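Local coordinates for protein AAR187Cp (Eremothecium gossypii, PDB 3ZIL) that probably regulates sister-chromatid cohesion by acting on cohesin, as the Wpl1 protein, of which this chain is the C-terminal Wap1-domain part, at residues M43-L46 with C47-M51; A151-I154 with W155-L159. One frame throughout, in Å; residues are numbered along the deposited sequence.

Contact 1. Residues M43-L46 with C47-M51; sequences MLRL and CLDMM
L46 lays its CD1 methyl against the thioether of M50 one helical turn on, CD1 to SD 3.8 Å, an i to i+4 overlap on the buried side of helix 36-52 in the all-helical Wap1 domain. The two side chains reach each other because M50 sends CG back beside its own backbone N (chi1 -71°), over the carbonyl of L46, and then bends at its last torsion. The same spacing sets M43 beside C47, whose sulfur lies 4.2 Å from M43 CG, a looser apolar touch. Beneath both pairs runs the regular helical bonding, with C47 N to M43 O at 2.9 Å as one example. Helices 54-72 and 81-93 cover this side: M43 touches W71 and L86, and M50 touches C57 and I90. L44 and L48 instead touch helix 129-141, L44 on L138 and L48 on N134 and D137. R45 and D49, on the outer side of the helix, meet differently. Their guanidinium and carboxylate planes stand 85° apart, and R45 NE stays 4.8 Å from D49 OD2, not in contact, though the opposite charges may still attract weakly. What does touch is the aliphatic part of the arginine, R45 CG lying 4.1 Å from D49 OD2.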
loop_
_atom_site.group_PDB
_atom_site.type_symbol
_atom_site.label_atom_id
_atom_site.label_comp_id
_atom_site.label_asym_id
_atom_site.label_seq_id
_atom_site.Cartn_x
_atom_site.Cartn_y
_atom_site.Cartn_z
ATOM N N MET A 43 14.292 26.853 -13.488
ATOM C CA MET A 43 13.692 25.451 -13.545
ATOM C C MET A 43 12.219 25.590 -13.986
ATOM O O MET A 43 11.672 24.761 -14.776
ATOM C CB MET A 43 13.848 24.708 -12.183
ATOM C CG MET A 43 13.312 23.227 -12.237
ATOM S SD MET A 43 13.681 22.551 -10.563
ATOM C CE MET A 43 15.473 22.437 -10.518
ATOM N N LEU A 44 11.562 26.620 -13.463
ATOM C CA LEU A 44 10.171 26.875 -13.866
ATOM C C LEU A 44 9.991 27.079 -15.360
ATOM O O LEU A 44 9.105 26.480 -16.041
ATOM C CB LEU A 44 9.574 28.050 -13.065
ATOM C CG LEU A 44 8.153 28.554 -13.456
ATOM C CD1 LEU A 44 7.208 27.337 -13.271
ATOM C CD2 LEU A 44 7.676 29.742 -12.623
ATOM N N ARG A 45 10.853 27.913 -15.905
ATOM C CA ARG A 45 10.825 28.233 -17.270
ATOM C C ARG A 45 11.157 26.990 -18.108
ATOM O O ARG A 45 10.562 26.768 -19.173
ATOM C CB ARG A 45 11.787 29.396 -17.469
ATOM C CG ARG A 45 12.126 29.688 -18.925
ATOM C CD ARG A 45 12.837 31.074 -18.967
ATOM N NE ARG A 45 12.980 31.459 -20.348
ATOM C CZ ARG A 45 13.753 32.428 -20.811
ATOM N NH1 ARG A 45 14.499 33.161 -19.988
ATOM N NH2 ARG A 45 13.795 32.636 -22.139
ATOM N N LEU A 46 12.053 26.128 -17.613
ATOM C CA LEU A 46 12.365 24.872 -18.312
ATOM C C LEU A 46 11.170 23.890 -18.388
ATOM O O LEU A 46 10.887 23.294 -19.480
ATOM C CB LEU A 46 13.547 24.200 -17.635
ATOM C CG LEU A 46 13.893 22.760 -18.023
ATOM C CD1 LEU A 46 14.283 22.737 -19.493
ATOM C CD2 LEU A 46 14.929 22.093 -17.065
ATOM N N CYS A 47 10.505 23.728 -17.237
ATOM C CA CYS A 47 9.371 22.795 -17.086
ATOM C C CYS A 47 8.298 23.289 -18.037
ATOM O O CYS A 47 7.675 22.513 -18.770
ATOM C CB CYS A 47 8.855 22.765 -15.641
ATOM S SG CYS A 47 10.089 21.984 -14.537
ATOM N N LEU A 48 8.098 24.598 -18.041
ATOM C CA LEU A 48 6.979 25.160 -18.841
ATOM C C LEU A 48 7.222 25.013 -20.381
ATOM O O LEU A 48 6.335 24.593 -21.119
ATOM C CB LEU A 48 6.645 26.564 -18.385
ATOM C CG LEU A 48 5.289 27.138 -18.862
ATOM C CD1 LEU A 48 4.040 26.357 -18.430
ATOM C CD2 LEU A 48 5.192 28.541 -18.314
ATOM N N ASP A 49 8.454 25.242 -20.834
ATOM C CA ASP A 49 8.880 24.904 -22.202
ATOM C C ASP A 49 8.667 23.415 -22.549
ATOM O O ASP A 49 8.150 23.060 -23.635
ATOM C CB ASP A 49 10.344 25.308 -22.382
ATOM C CG ASP A 49 10.540 26.828 -22.312
ATOM O OD1 ASP A 49 9.548 27.570 -22.309
ATOM O OD2 ASP A 49 11.672 27.304 -22.247
ATOM N N MET A 50 9.071 22.540 -21.643
ATOM C CA MET A 50 9.016 21.088 -21.878
ATOM C C MET A 50 7.580 20.679 -21.925
ATOM O O MET A 50 7.192 19.934 -22.796
ATOM C CB MET A 50 9.677 20.325 -20.711
ATOM C CG MET A 50 11.181 20.484 -20.698
ATOM S SD MET A 50 12.021 19.741 -19.276
ATOM C CE MET A 50 11.693 18.068 -19.771
ATOM N N MET A 51 6.790 21.175 -20.981
ATOM C CA MET A 51 5.329 20.980 -20.980
ATOM C C MET A 51 4.731 21.475 -22.299
ATOM O O MET A 51 3.882 20.805 -22.827
ATOM C CB MET A 51 4.639 21.668 -19.779
ATOM C CG MET A 51 3.145 21.370 -19.726
ATOM S SD MET A 51 2.778 19.639 -19.228
ATOM C CE MET A 51 2.835 19.780 -17.430
#

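Contact 2. Residues A151-I154 with W155-L159; sequences ALYI and WATYL
With CG anti to the backbone N (chi1 -176°), Y153 brings its ring alongside the next turn, while T157 turns OG1 beside its own N (chi1 -58°), and the hydroxyl arrives over the centre of the tyrosine face. T157 OG1 sits 3.4 Å above the plane of the Y153 ring. It is also held by the backbone, donating to Y153 O at 2.7 Å, so one threonine oxygen is fixed between a carbonyl and a ring of the same residue. T157 N adds a weak bond to Y153 O and another weak one to I154 O, a sign that the helical bonding is becoming irregular here. The Y153 ring also meets F144, their planes at about 50°. With an alanine in place of Y153, the threonine hydroxyl would probably keep its carbonyl bond but lose the ring beneath it, and F144 would be left without this aromatic partner. One residue on, I154 brings CD1 to the ring of Y158, 3.9 Å from CE2, and I154 CG2 lies 4.3 Å from L159 CD1. T157 CG2 covers a face of the same Y158 ring, whose hydroxyl is hydrogen-bonded to D92 of helix 81-93. W155 packs on I112 and L190, of helices 108-116 and 185-193. A threonine hydroxyl bonded to the carbonyl four residues back is a familiar feature of helices, here near the C-terminal end of helix 147-158 in the helical Wap1 domain.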
loop_
_atom_site.group_PDB
_atom_site.type_symbol
_atom_site.label_atom_id
_atom_site.label_comp_id
_atom_site.label_asym_id
_atom_site.label_seq_id
_atom_site.Cartn_x
_atom_site.Cartn_y
_atom_site.Cartn_z
ATOM N N ALA A 151 5.107 13.029 -5.337
ATOM C CA ALA A 151 6.224 12.287 -4.815
ATOM C C ALA A 151 5.798 10.858 -4.586
ATOM O O ALA A 151 6.543 9.928 -4.984
ATOM C CB ALA A 151 6.668 12.904 -3.509
ATOM N N LEU A 152 4.581 10.640 -4.057
ATOM C CA LEU A 152 4.002 9.225 -4.024
ATOM C C LEU A 152 4.021 8.561 -5.445
ATOM O O LEU A 152 4.455 7.414 -5.630
ATOM C CB LEU A 152 2.536 9.258 -3.540
ATOM C CG LEU A 152 2.356 9.533 -2.015
ATOM C CD1 LEU A 152 0.902 9.890 -1.748
ATOM C CD2 LEU A 152 2.760 8.306 -1.122
ATOM N N TYR A 153 3.530 9.340 -6.422
ATOM C CA TYR A 153 3.495 8.891 -7.816
ATOM C C TYR A 153 4.887 8.561 -8.377
ATOM O O TYR A 153 5.071 7.532 -8.942
ATOM C CB TYR A 153 2.826 9.940 -8.715
ATOM C CG TYR A 153 2.685 9.476 -10.140
ATOM C CD1 TYR A 153 1.641 8.595 -10.507
ATOM C CD2 TYR A 153 3.600 9.877 -11.106
ATOM C CE1 TYR A 153 1.495 8.171 -11.803
ATOM C CE2 TYR A 153 3.481 9.429 -12.390
ATOM C CZ TYR A 153 2.427 8.595 -12.729
ATOM O OH TYR A 153 2.368 8.161 -14.039
ATOM N N ILE A 154 5.864 9.466 -8.215
ATOM C CA ILE A 154 7.172 9.199 -8.689
ATOM C C ILE A 154 7.716 7.927 -8.057
ATOM O O ILE A 154 8.326 7.087 -8.753
ATOM C CB ILE A 154 8.155 10.368 -8.379
ATOM C CG1 ILE A 154 7.685 11.636 -9.062
ATOM C CG2 ILE A 154 9.585 9.916 -8.731
ATOM C CD1 ILE A 154 7.703 11.433 -10.610
ATOM N N TRP A 155 7.585 7.845 -6.727
ATOM C CA TRP A 155 8.135 6.772 -5.938
ATOM C C TRP A 155 7.567 5.450 -6.372
ATOM O O TRP A 155 8.318 4.489 -6.569
ATOM C CB TRP A 155 7.748 7.036 -4.465
ATOM C CG TRP A 155 8.361 6.065 -3.468
ATOM C CD1 TRP A 155 9.113 4.879 -3.718
ATOM C CD2 TRP A 155 8.232 6.139 -2.011
ATOM N NE1 TRP A 155 9.442 4.244 -2.539
ATOM C CE2 TRP A 155 8.896 4.930 -1.472
ATOM C CE3 TRP A 155 7.583 7.021 -1.127
ATOM C CZ2 TRP A 155 9.005 4.725 -0.125
ATOM C CZ3 TRP A 155 7.665 6.784 0.233
ATOM C CH2 TRP A 155 8.385 5.661 0.726
ATOM N N ALA A 156 6.254 5.379 -6.598
ATOM C CA ALA A 156 5.650 4.087 -6.910
ATOM C C ALA A 156 5.887 3.830 -8.406
ATOM O O ALA A 156 5.895 2.681 -8.827
ATOM C CB ALA A 156 4.202 4.107 -6.698
ATOM N N THR A 157 6.137 4.861 -9.191
ATOM C CA THR A 157 6.133 4.595 -10.681
ATOM C C THR A 157 7.543 4.245 -11.169
ATOM O O THR A 157 7.726 3.413 -12.043
ATOM C CB THR A 157 5.569 5.784 -11.499
ATOM O OG1 THR A 157 4.251 6.076 -11.062
ATOM C CG2 THR A 157 5.565 5.525 -13.080
ATOM N N TYR A 158 8.530 4.933 -10.640
ATOM C CA TYR A 158 9.921 4.845 -11.119
ATOM C C TYR A 158 10.812 4.220 -10.064
ATOM O O TYR A 158 11.878 3.783 -10.368
ATOM C CB TYR A 158 10.435 6.279 -11.442
ATOM C CG TYR A 158 9.623 6.914 -12.545
ATOM C CD1 TYR A 158 9.668 6.417 -13.839
ATOM C CD2 TYR A 158 8.734 8.001 -12.263
ATOM C CE1 TYR A 158 8.841 6.984 -14.868
ATOM C CE2 TYR A 158 7.898 8.516 -13.245
ATOM C CZ TYR A 158 8.004 8.046 -14.564
ATOM O OH TYR A 158 7.182 8.626 -15.534
ATOM N N LEU A 159 10.387 4.183 -8.804
ATOM C CA LEU A 159 11.369 3.806 -7.791
ATOM C C LEU A 159 10.854 2.678 -6.936
ATOM O O LEU A 159 11.249 2.558 -5.778
ATOM C CB LEU A 159 11.754 5.007 -6.932
ATOM C CG LEU A 159 12.349 6.217 -7.660
ATOM C CD1 LEU A 159 12.461 7.412 -6.711
ATOM C CD2 LEU A 159 13.693 5.820 -8.299
#

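How the contacts relate
From the N terminus, the chain first passes through contact 1 on helix 36-52, then through helices 54-72, 81-93, 108-116 and 129-141, before reaching contact 2 on helix 147-158. Each contact lies within a single helix and closes no long loop; they follow in series, neither nested nor crossed. The centres of contact 1 and contact 2 are about 21 Å apart. Their nearest atoms are about 11 Å apart, without touching. Helix 81-93 links them, meeting M43, C47, M50 and M51 of contact 1 through L86, F89 and I90, and Y153, I154 and Y158 of contact 2 through C88, A91 and D92. Contact 2 also reaches onward to helix 185-193, and lies closer to the centre of the chain.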